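Local coordinates for DltD domain-containing protein (Beauveria bassiana, PDB 7D78), which acts as a thioesterase of the alpha/beta hydrolase type that probably closes polyketide chains into medium-ring lactones, at residues M155-I159 against H296-L300; Q174-R179 against L236-Q240. All coordinates share one frame; numbering follows the deposited sequence. Where two conformers were deposited one is given.

Contact 1. Residues M155-I159 against H296-L300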
loop_
_atom_site.group_PDB
_atom_site.type_symbol
_atom_site.label_atom_id
_atom_site.label_comp_id
_atom_site.label_asym_id
_atom_site.label_seq_id
_atom_site.Cartn_x
_atom_site.Cartn_y
_atom_site.Cartn_z
ATOM N N MET A 155 20.654 -2.803 -4.777
ATOM C CA MET A 155 19.707 -2.123 -5.650
ATOM C C MET A 155 20.445 -1.637 -6.886
ATOM O O MET A 155 21.399 -0.854 -6.785
ATOM C CB MET A 155 19.043 -0.946 -4.941
ATOM C CG MET A 155 18.103 -1.340 -3.813
ATOM S SD MET A 155 17.260 0.110 -3.164
ATOM C CE MET A 155 18.582 0.913 -2.271
ATOM N N VAL A 156 19.998 -2.088 -8.048
ATOM C CA VAL A 156 20.525 -1.622 -9.321
ATOM C C VAL A 156 19.490 -0.696 -9.942
ATOM O O VAL A 156 18.331 -1.088 -10.124
ATOM C CB VAL A 156 20.861 -2.797 -10.248
ATOM C CG1 VAL A 156 21.379 -2.291 -11.596
ATOM C CG2 VAL A 156 21.862 -3.707 -9.569
ATOM N N CYS A 157 19.912 0.533 -10.248
ATOM C CA CYS A 157 19.094 1.591 -10.838
ATOM C C CYS A 157 17.666 1.626 -10.267
ATOM O O CYS A 157 16.693 1.569 -11.025
ATOM C CB CYS A 157 19.069 1.480 -12.360
ATOM S SG CYS A 157 18.391 -0.077 -13.046
ATOM N N PRO A 158 17.517 1.725 -8.946
ATOM C CA PRO A 158 16.162 1.750 -8.374
ATOM C C PRO A 158 15.354 2.932 -8.897
ATOM O O PRO A 158 15.877 4.030 -9.085
ATOM C CB PRO A 158 16.415 1.873 -6.867
ATOM C CG PRO A 158 17.771 2.492 -6.757
ATOM C CD PRO A 158 18.550 1.928 -7.915
ATOM N N ILE A 159 14.060 2.689 -9.139
ATOM C CA ILE A 159 13.110 3.725 -9.528
ATOM C C ILE A 159 12.314 4.128 -8.291
ATOM O O ILE A 159 11.715 3.276 -7.623
ATOM C CB ILE A 159 12.161 3.251 -10.639
ATOM C CG1 ILE A 159 12.899 3.029 -11.959
ATOM C CG2 ILE A 159 11.149 4.344 -10.912
ATOM C CD1 ILE A 159 11.977 2.469 -13.068
ATOM N N HIS A 296 19.662 3.111 -17.908
ATOM C CA HIS A 296 18.845 2.280 -17.021
ATOM C C HIS A 296 18.899 0.805 -17.412
ATOM O O HIS A 296 18.908 -0.072 -16.538
ATOM C CB HIS A 296 17.402 2.794 -17.030
ATOM C CG HIS A 296 16.562 2.288 -15.897
ATOM N ND1 HIS A 296 16.689 2.760 -14.609
ATOM C CD2 HIS A 296 15.557 1.381 -15.867
ATOM C CE1 HIS A 296 15.812 2.153 -13.830
ATOM N NE2 HIS A 296 15.115 1.307 -14.566
ATOM N N LEU A 297 18.929 0.504 -18.718
ATOM C CA LEU A 297 18.909 -0.886 -19.176
ATOM C C LEU A 297 20.286 -1.454 -19.479
ATOM O O LEU A 297 20.421 -2.678 -19.569
ATOM C CB LEU A 297 18.062 -1.053 -20.447
ATOM C CG LEU A 297 16.564 -0.746 -20.431
ATOM C CD1 LEU A 297 15.895 -1.232 -19.164
ATOM C CD2 LEU A 297 16.337 0.735 -20.637
ATOM N N THR A 298 21.299 -0.610 -19.665
ATOM C CA THR A 298 22.642 -1.060 -20.008
ATOM C C THR A 298 23.584 -1.027 -18.817
ATOM O O THR A 298 24.786 -1.268 -18.978
ATOM C CB THR A 298 23.214 -0.203 -21.145
ATOM O OG1 THR A 298 23.265 1.172 -20.734
ATOM C CG2 THR A 298 22.349 -0.324 -22.401
ATOM N N VAL A 299 23.069 -0.723 -17.625
ATOM C CA VAL A 299 23.933 -0.568 -16.460
ATOM C C VAL A 299 24.697 -1.854 -16.164
ATOM O O VAL A 299 25.812 -1.809 -15.630
ATOM C CB VAL A 299 23.090 -0.101 -15.259
ATOM C CG1 VAL A 299 21.967 -1.101 -14.976
ATOM C CG2 VAL A 299 23.964 0.136 -14.038
ATOM N N LEU A 300 24.139 -3.013 -16.524
ATOM C CA LEU A 300 24.793 -4.293 -16.275
ATOM C C LEU A 300 25.259 -4.977 -17.563
ATOM O O LEU A 300 25.470 -6.195 -17.576
ATOM C CB LEU A 300 23.863 -5.216 -15.476
ATOM C CG LEU A 300 23.501 -4.713 -14.069
ATOM C CD1 LEU A 300 22.725 -5.740 -13.267
ATOM C CD2 LEU A 300 24.750 -4.291 -13.299
#
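Cys-157 meets His-296 with its sulfur lying over one face of the imidazole, SG standing 3.7 Å from the ring centroid and 21° off the normal. Placing SG between the backbone N and the carbonyl carbon, chi1 60°, turns the thiol against that face, while the carbonyl just beyond strand 150-156 sets Cys-157 O 3.0 Å from His-296 CE1. The Ile-159 side chain crosses that of His-296 at about a right angle, its CD1 3.7 Å from His-296 NE2. Val-156 CG1, packed 3.6 Å from Val-299 CG1, completes the tight part. Beyond it the contact slackens: Leu-300, partly exposed, comes tip to tip with Val-156 at 4.1 Å from CG to CG1, backed by Met-312 of helix 305-319. The imidazole hydrogen-bonds Ser-134 OG through NE2 and Asp-267 OD2 through ND1. With an alanine at His-296, Ser-134 and Asp-267 would probably lose their shared partner and a gap would open beside Cys-157 SG. These two bonds are consistent with a Ser-His-Asp catalytic triad; the contact itself supplies the packing around its histidine, a sulfur, a carbonyl and an aliphatic chain.

Contact 2. Residues Q174-R179 against L236-Q240; sequences QLIRDR and LQTYQ
The region between core strands 150-156 and 259-264, where alpha/beta hydrolases commonly carry their cap, here brings helix 168-183 against the chain entering helix 238-244, with Gln-237 reaching across to Asp-178 and Leu-175. The Gln-237 chain bends at chi2 (-56°), turning the amide toward the helix. Gln-237 NE2 donates to Asp-178 OD2 at 2.7 Å, nearly straight at 173°; the bond uses the anti lone pair and lies in the amide plane, with carboxylate and amide only 17° from coplanar. A weak second bond runs from NE2 to Leu-175 O at 3.3 Å, a carbonyl already taken by the helical N-H of Arg-179. On the other end of the amide, water 2 donates to Gln-237 OE1 at 2.8 Å and accepts from Gln-240 NE2 and Arg-179 NH1, so both polar atoms of the amide are held. Asp-178 OD2 also receives water 1 and Gln-182 NE2, while OD1 takes the N-H of Phe-189.

Beside this network Leu-175 is wedged into the opposing backbone, CD2 lying 3.3 Å from Leu-236 O and CD1 3.6 Å from Gln-240 N. Leu-236 in turn crosses the extended chain of Gln-174, its CD1 3.7 Å from the amide NE2. Arg-179 turns its guanidinium outward to Asp-112 and Glu-108 of the second subunit, forming salt bridges with both. This junction sets two packed leucines beside a buried glutamine-aspartate pair; its place, inserted between strands 150-156 and 259-264, is consistent with the cap of an alpha/beta hydrolase, whose outer side here also meets the second subunit.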
loop_
_atom_site.group_PDB
_atom_site.type_symbol
_atom_site.label_atom_id
_atom_site.label_comp_id
_atom_site.label_asym_id
_atom_site.label_seq_id
_atom_site.Cartn_x
_atom_site.Cartn_y
_atom_site.Cartn_z
ATOM N N GLN A 174 -9.009 8.171 -15.160
ATOM C CA GLN A 174 -9.008 6.951 -15.964
ATOM C C GLN A 174 -9.106 5.716 -15.081
ATOM O O GLN A 174 -9.807 4.753 -15.415
ATOM C CB GLN A 174 -7.730 6.914 -16.813
ATOM C CG GLN A 174 -7.687 5.924 -17.984
ATOM C CD GLN A 174 -6.314 5.929 -18.672
ATOM O OE1 GLN A 174 -5.413 6.645 -18.248
ATOM N NE2 GLN A 174 -6.162 5.142 -19.738
ATOM N N LEU A 175 -8.391 5.726 -13.959
ATOM C CA LEU A 175 -8.477 4.637 -12.992
ATOM C C LEU A 175 -9.904 4.457 -12.488
ATOM O O LEU A 175 -10.421 3.335 -12.454
ATOM C CB LEU A 175 -7.515 4.911 -11.823
ATOM C CG LEU A 175 -6.034 4.662 -12.128
ATOM C CD1 LEU A 175 -5.142 5.222 -11.011
ATOM C CD2 LEU A 175 -5.797 3.161 -12.318
ATOM N N ILE A 176 -10.555 5.547 -12.069
ATOM C CA ILE A 176 -11.925 5.422 -11.555
ATOM C C ILE A 176 -12.849 4.870 -12.643
ATOM O O ILE A 176 -13.711 4.014 -12.385
ATOM C CB ILE A 176 -12.435 6.775 -11.024
ATOM C CG1 ILE A 176 -11.617 7.219 -9.803
ATOM C CG2 ILE A 176 -13.948 6.683 -10.701
ATOM C CD1 ILE A 176 -11.772 6.286 -8.592
ATOM N N ARG A 177 -12.675 5.342 -13.880
ATOM C CA ARG A 177 -13.510 4.852 -14.974
ATOM C C ARG A 177 -13.272 3.366 -15.249
ATOM O O ARG A 177 -14.221 2.625 -15.541
ATOM C CB ARG A 177 -13.277 5.715 -16.213
ATOM C CG ARG A 177 -13.877 7.087 -15.990
ATOM C CD ARG A 177 -13.476 8.114 -17.015
ATOM N NE ARG A 177 -14.304 9.308 -16.872
ATOM C CZ ARG A 177 -14.101 10.435 -17.539
ATOM N NH1 ARG A 177 -13.079 10.530 -18.383
ATOM N NH2 ARG A 177 -14.918 11.469 -17.354
ATOM N N ASP A 178 -12.026 2.899 -15.116
ATOM C CA ASP A 178 -11.780 1.466 -15.248
ATOM C C ASP A 178 -12.479 0.671 -14.146
ATOM O O ASP A 178 -12.999 -0.426 -14.400
ATOM C CB ASP A 178 -10.279 1.170 -15.242
ATOM C CG ASP A 178 -9.991 -0.326 -15.245
ATOM O OD1 ASP A 178 -10.415 -1.015 -16.200
ATOM O OD2 ASP A 178 -9.345 -0.823 -14.298
ATOM N N ARG A 179 -12.509 1.198 -12.913
ATOM C CA ARG A 179 -13.278 0.520 -11.864
ATOM C C ARG A 179 -14.752 0.425 -12.243
ATOM O O ARG A 179 -15.383 -0.628 -12.085
ATOM C CB ARG A 179 -13.142 1.240 -10.518
ATOM C CG ARG A 179 -11.733 1.408 -9.980
ATOM C CD ARG A 179 -11.797 1.888 -8.529
ATOM N NE ARG A 179 -12.136 0.779 -7.642
ATOM C CZ ARG A 179 -11.231 0.052 -6.989
ATOM N NH1 ARG A 179 -9.939 0.342 -7.109
ATOM N NH2 ARG A 179 -11.620 -0.953 -6.214
ATOM N N LEU A 236 -4.098 -1.420 -16.083
ATOM C CA LEU A 236 -4.118 -0.009 -15.705
ATOM C C LEU A 236 -4.142 0.181 -14.187
ATOM O O LEU A 236 -3.551 1.141 -13.669
ATOM C CB LEU A 236 -5.328 0.691 -16.343
ATOM C CG LEU A 236 -5.391 2.218 -16.192
ATOM C CD1 LEU A 236 -4.532 2.934 -17.277
ATOM C CD2 LEU A 236 -6.837 2.690 -16.253
ATOM N N GLN A 237 -4.798 -0.727 -13.454
ATOM C CA GLN A 237 -4.894 -0.568 -12.002
ATOM C C GLN A 237 -3.535 -0.590 -11.317
ATOM O O GLN A 237 -3.444 -0.198 -10.147
ATOM C CB GLN A 237 -5.792 -1.652 -11.402
ATOM C CG GLN A 237 -7.282 -1.443 -11.698
ATOM C CD GLN A 237 -7.794 -0.071 -11.244
ATOM O OE1 GLN A 237 -7.398 0.433 -10.192
ATOM N NE2 GLN A 237 -8.682 0.529 -12.042
ATOM N N THR A 238 -2.489 -1.058 -12.009
ATOM C CA THR A 238 -1.107 -0.888 -11.565
ATOM C C THR A 238 -0.890 0.541 -11.100
ATOM O O THR A 238 -0.282 0.780 -10.053
ATOM C CB THR A 238 -0.125 -1.210 -12.698
ATOM O OG1 THR A 238 -0.274 -2.576 -13.093
ATOM C CG2 THR A 238 1.337 -0.932 -12.272
ATOM N N TYR A 239 -1.416 1.501 -11.870
ATOM C CA TYR A 239 -1.184 2.902 -11.554
ATOM C C TYR A 239 -1.853 3.306 -10.246
ATOM O O TYR A 239 -1.397 4.246 -9.587
ATOM C CB TYR A 239 -1.672 3.767 -12.711
ATOM C CG TYR A 239 -0.936 3.496 -14.008
ATOM C CD1 TYR A 239 0.409 3.119 -14.010
ATOM C CD2 TYR A 239 -1.585 3.622 -15.231
ATOM C CE1 TYR A 239 1.087 2.872 -15.217
ATOM C CE2 TYR A 239 -0.928 3.384 -16.426
ATOM C CZ TYR A 239 0.400 3.020 -16.421
ATOM O OH TYR A 239 1.028 2.793 -17.631
ATOM N N GLN A 240 -2.943 2.633 -9.866
ATOM C CA GLN A 240 -3.527 2.868 -8.549
ATOM C C GLN A 240 -2.573 2.419 -7.443
ATOM O O GLN A 240 -2.377 3.130 -6.448
ATOM C CB GLN A 240 -4.869 2.143 -8.436
ATOM C CG GLN A 240 -5.533 2.257 -7.061
ATOM C CD GLN A 240 -5.924 3.684 -6.724
ATOM O OE1 GLN A 240 -5.189 4.411 -6.034
ATOM N NE2 GLN A 240 -7.071 4.102 -7.221
HETATM O O HOH W 1 -6.998 -2.242 -15.018
HETATM O O HOH W 2 -8.597 2.561 -8.832
#

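The two contacts illustrate how chemistry follows position in one fold. The centre of contact 1 lies about 10 Å from the centre of the chain, at the end of a strand of the main sheet, and that of contact 2 about 22 Å; both are buried, but the second owes part of its cover to the other subunit. Their centres are about 27 Å apart and they share no element, although strand 150-156 of contact 1 is followed in the chain by helix 168-183 of contact 2. The inner contact has no clear hydrogen bond between its segments and relies on sulfur, ring and aliphatic packing around a probable catalytic histidine, whereas the outer one combines hydrogen bonds from a side-chain amide, one of them weak, with bridging waters and leucine packing.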